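Local coordinates for ADP-ribosylation factor-binding protein GGA2 (PDB 3MNM) that may help regulate membrane traffic through the trans-Golgi network, its GAE domain, the part described here, being an Ig-like beta sandwich, at residues P66-F71 / D78-E83. Residues are numbered along the deposited sequence; the frame is centred on the assembly and turned at random. Where two conformers were deposited one is given.
Sequences PQSSNF and DGISQE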
loop_
_atom_site.group_PDB
_atom_site.type_symbol
_atom_site.label_atom_id
_atom_site.label_comp_id
_atom_site.label_asym_id
_atom_site.label_seq_id
_atom_site.Cartn_x
_atom_site.Cartn_y
_atom_site.Cartn_z
ATOM N N PRO A 66 7.593 3.403 -9.411
ATOM C CA PRO A 66 6.504 4.388 -9.405
ATOM C C PRO A 66 5.117 3.779 -9.207
ATOM O O PRO A 66 4.837 2.658 -9.618
ATOM C CB PRO A 66 6.607 5.029 -10.796
ATOM C CG PRO A 66 8.062 4.830 -11.185
ATOM C CD PRO A 66 8.406 3.471 -10.638
ATOM N N GLN A 67 4.239 4.556 -8.582
ATOM C CA GLN A 67 2.854 4.185 -8.439
ATOM C C GLN A 67 2.245 4.083 -9.851
ATOM O O GLN A 67 2.479 4.942 -10.696
ATOM C CB GLN A 67 2.167 5.255 -7.583
ATOM C CG GLN A 67 0.835 4.879 -7.012
ATOM C CD GLN A 67 0.215 6.024 -6.220
ATOM O OE1 GLN A 67 -0.782 6.591 -6.639
ATOM N NE2 GLN A 67 0.810 6.366 -5.076
ATOM N N SER A 68 1.499 3.011 -10.111
ATOM C CA SER A 68 1.075 2.699 -11.476
ATOM C C SER A 68 0.134 3.761 -12.077
ATOM O O SER A 68 0.158 4.025 -13.297
ATOM C CB SER A 68 0.410 1.314 -11.522
ATOM O OG SER A 68 -0.823 1.350 -10.820
ATOM N N SER A 69 -0.712 4.341 -11.231
ATOM C CA SER A 69 -1.650 5.406 -11.599
ATOM C C SER A 69 -2.096 6.104 -10.318
ATOM O O SER A 69 -1.692 5.700 -9.231
ATOM C CB SER A 69 -2.876 4.843 -12.322
ATOM O OG SER A 69 -3.704 5.899 -12.780
ATOM N N ASN A 70 -2.924 7.139 -10.438
ATOM C CA ASN A 70 -3.465 7.813 -9.262
ATOM C C ASN A 70 -4.982 7.910 -9.329
ATOM O O ASN A 70 -5.617 8.667 -8.589
ATOM C CB ASN A 70 -2.797 9.184 -9.024
ATOM C CG ASN A 70 -3.254 10.253 -10.009
ATOM O OD1 ASN A 70 -3.030 11.453 -9.796
ATOM N ND2 ASN A 70 -3.894 9.833 -11.066
ATOM N N PHE A 71 -5.570 7.139 -10.240
ATOM C CA PHE A 71 -7.020 7.105 -10.348
ATOM C C PHE A 71 -7.518 5.705 -10.668
ATOM O O PHE A 71 -6.813 4.902 -11.251
ATOM C CB PHE A 71 -7.486 8.058 -11.444
ATOM C CG PHE A 71 -6.915 7.736 -12.794
ATOM C CD1 PHE A 71 -7.557 6.851 -13.643
ATOM C CD2 PHE A 71 -5.733 8.319 -13.216
ATOM C CE1 PHE A 71 -7.020 6.552 -14.894
ATOM C CE2 PHE A 71 -5.202 8.029 -14.452
ATOM C CZ PHE A 71 -5.851 7.148 -15.297
ATOM N N ASP A 78 -7.752 -3.887 -7.851
ATOM C CA ASP A 78 -6.333 -3.685 -8.116
ATOM C C ASP A 78 -6.151 -2.591 -9.166
ATOM O O ASP A 78 -5.353 -2.732 -10.110
ATOM C CB ASP A 78 -5.668 -4.981 -8.590
ATOM C CG ASP A 78 -5.700 -6.072 -7.528
ATOM O OD1 ASP A 78 -5.992 -5.752 -6.360
ATOM O OD2 ASP A 78 -5.433 -7.240 -7.868
ATOM N N GLY A 79 -6.892 -1.506 -8.991
ATOM C CA GLY A 79 -6.864 -0.402 -9.938
ATOM C C GLY A 79 -5.535 0.331 -9.955
ATOM O O GLY A 79 -5.136 0.885 -10.976
ATOM N N ILE A 80 -4.847 0.335 -8.815
ATOM C CA ILE A 80 -3.555 0.984 -8.679
ATOM C C ILE A 80 -2.659 0.026 -7.935
ATOM O O ILE A 80 -3.138 -0.709 -7.053
ATOM C CB ILE A 80 -3.668 2.292 -7.859
ATOM C CG1 ILE A 80 -4.530 3.315 -8.612
ATOM C CG2 ILE A 80 -2.277 2.857 -7.550
ATOM C CD1 ILE A 80 -4.987 4.487 -7.736
ATOM N N SER A 81 -1.381 -0.003 -8.296
ATOM C CA SER A 81 -0.414 -0.798 -7.540
ATOM C C SER A 81 0.934 -0.118 -7.497
ATOM O O SER A 81 1.226 0.768 -8.302
ATOM C CB SER A 81 -0.270 -2.198 -8.149
ATOM O OG SER A 81 0.391 -2.109 -9.410
ATOM N N GLN A 82 1.773 -0.550 -6.566
ATOM C CA GLN A 82 3.131 -0.045 -6.501
ATOM C C GLN A 82 4.070 -1.142 -6.026
ATOM O O GLN A 82 3.869 -1.716 -4.948
ATOM C CB GLN A 82 3.220 1.164 -5.566
ATOM C CG GLN A 82 4.651 1.634 -5.376
ATOM C CD GLN A 82 4.723 3.024 -4.744
ATOM O OE1 GLN A 82 5.243 3.977 -5.355
ATOM N NE2 GLN A 82 4.201 3.143 -3.531
ATOM N N GLU A 83 5.081 -1.440 -6.841
ATOM C CA GLU A 83 6.056 -2.476 -6.482
ATOM C C GLU A 83 7.281 -1.866 -5.824
ATOM O O GLU A 83 7.713 -0.771 -6.197
ATOM C CB GLU A 83 6.464 -3.294 -7.708
ATOM C CG GLU A 83 7.418 -4.439 -7.361
ATOM C CD GLU A 83 6.988 -5.757 -7.969
ATOM O OE1 GLU A 83 6.507 -5.743 -9.119
ATOM O OE2 GLU A 83 7.135 -6.807 -7.306
HETATM O O HOH W 1 5.260 -0.060 -9.293
HETATM O O HOH W 2 -2.846 1.014 -12.484
HETATM O O HOH W 3 -6.883 2.677 -12.595
#
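Ser-68 and Ser-81 clasp each other through two hydrogen bonds. Ser-68 N donates to Ser-81 O over 2.9 Å, nearly in line with the carbonyl, and Ser-81 N returns a bond to Ser-68 OG, also 2.9 Å and nearly straight at 167°. A hydroxyl set between the backbone N and carbonyl carbon (chi1 68°) thus stands where a strand carbonyl might, and an irregular loop running roughly antiparallel mates with strand 80-81. Three waters extend the seam: one joins Pro-66 O to Glu-83 N, a second Ser-68 OG to Gly-79 O, a third Phe-71 O to Gly-79 O. Van der Waals contact centres on Ile-80, whose methyls lie against loop backbone as well as Gln-67. CG2 of Ile-80 meets Gln-67 CG at 3.7 Å and Ser-69 O at 3.4 Å, while CD1 lies 3.7 Å from Phe-71 N; Leu-50 of strand 50-55 packs against the same side chain. An alanine in place of this isoleucine would probably open a gap between the loop and Leu-50 and leave Gln-67 CG without the methyl it packs against. Strand 80-81 pairs on its other flank with strand 38-41, where Gly-79 and Ile-80 form a classic beta bulge opposite Phe-39. One backbone bond, a serine hydroxyl and bridging waters therefore stand in for a full strand ladder, with the isoleucine filling the space between loop and strand 50-55.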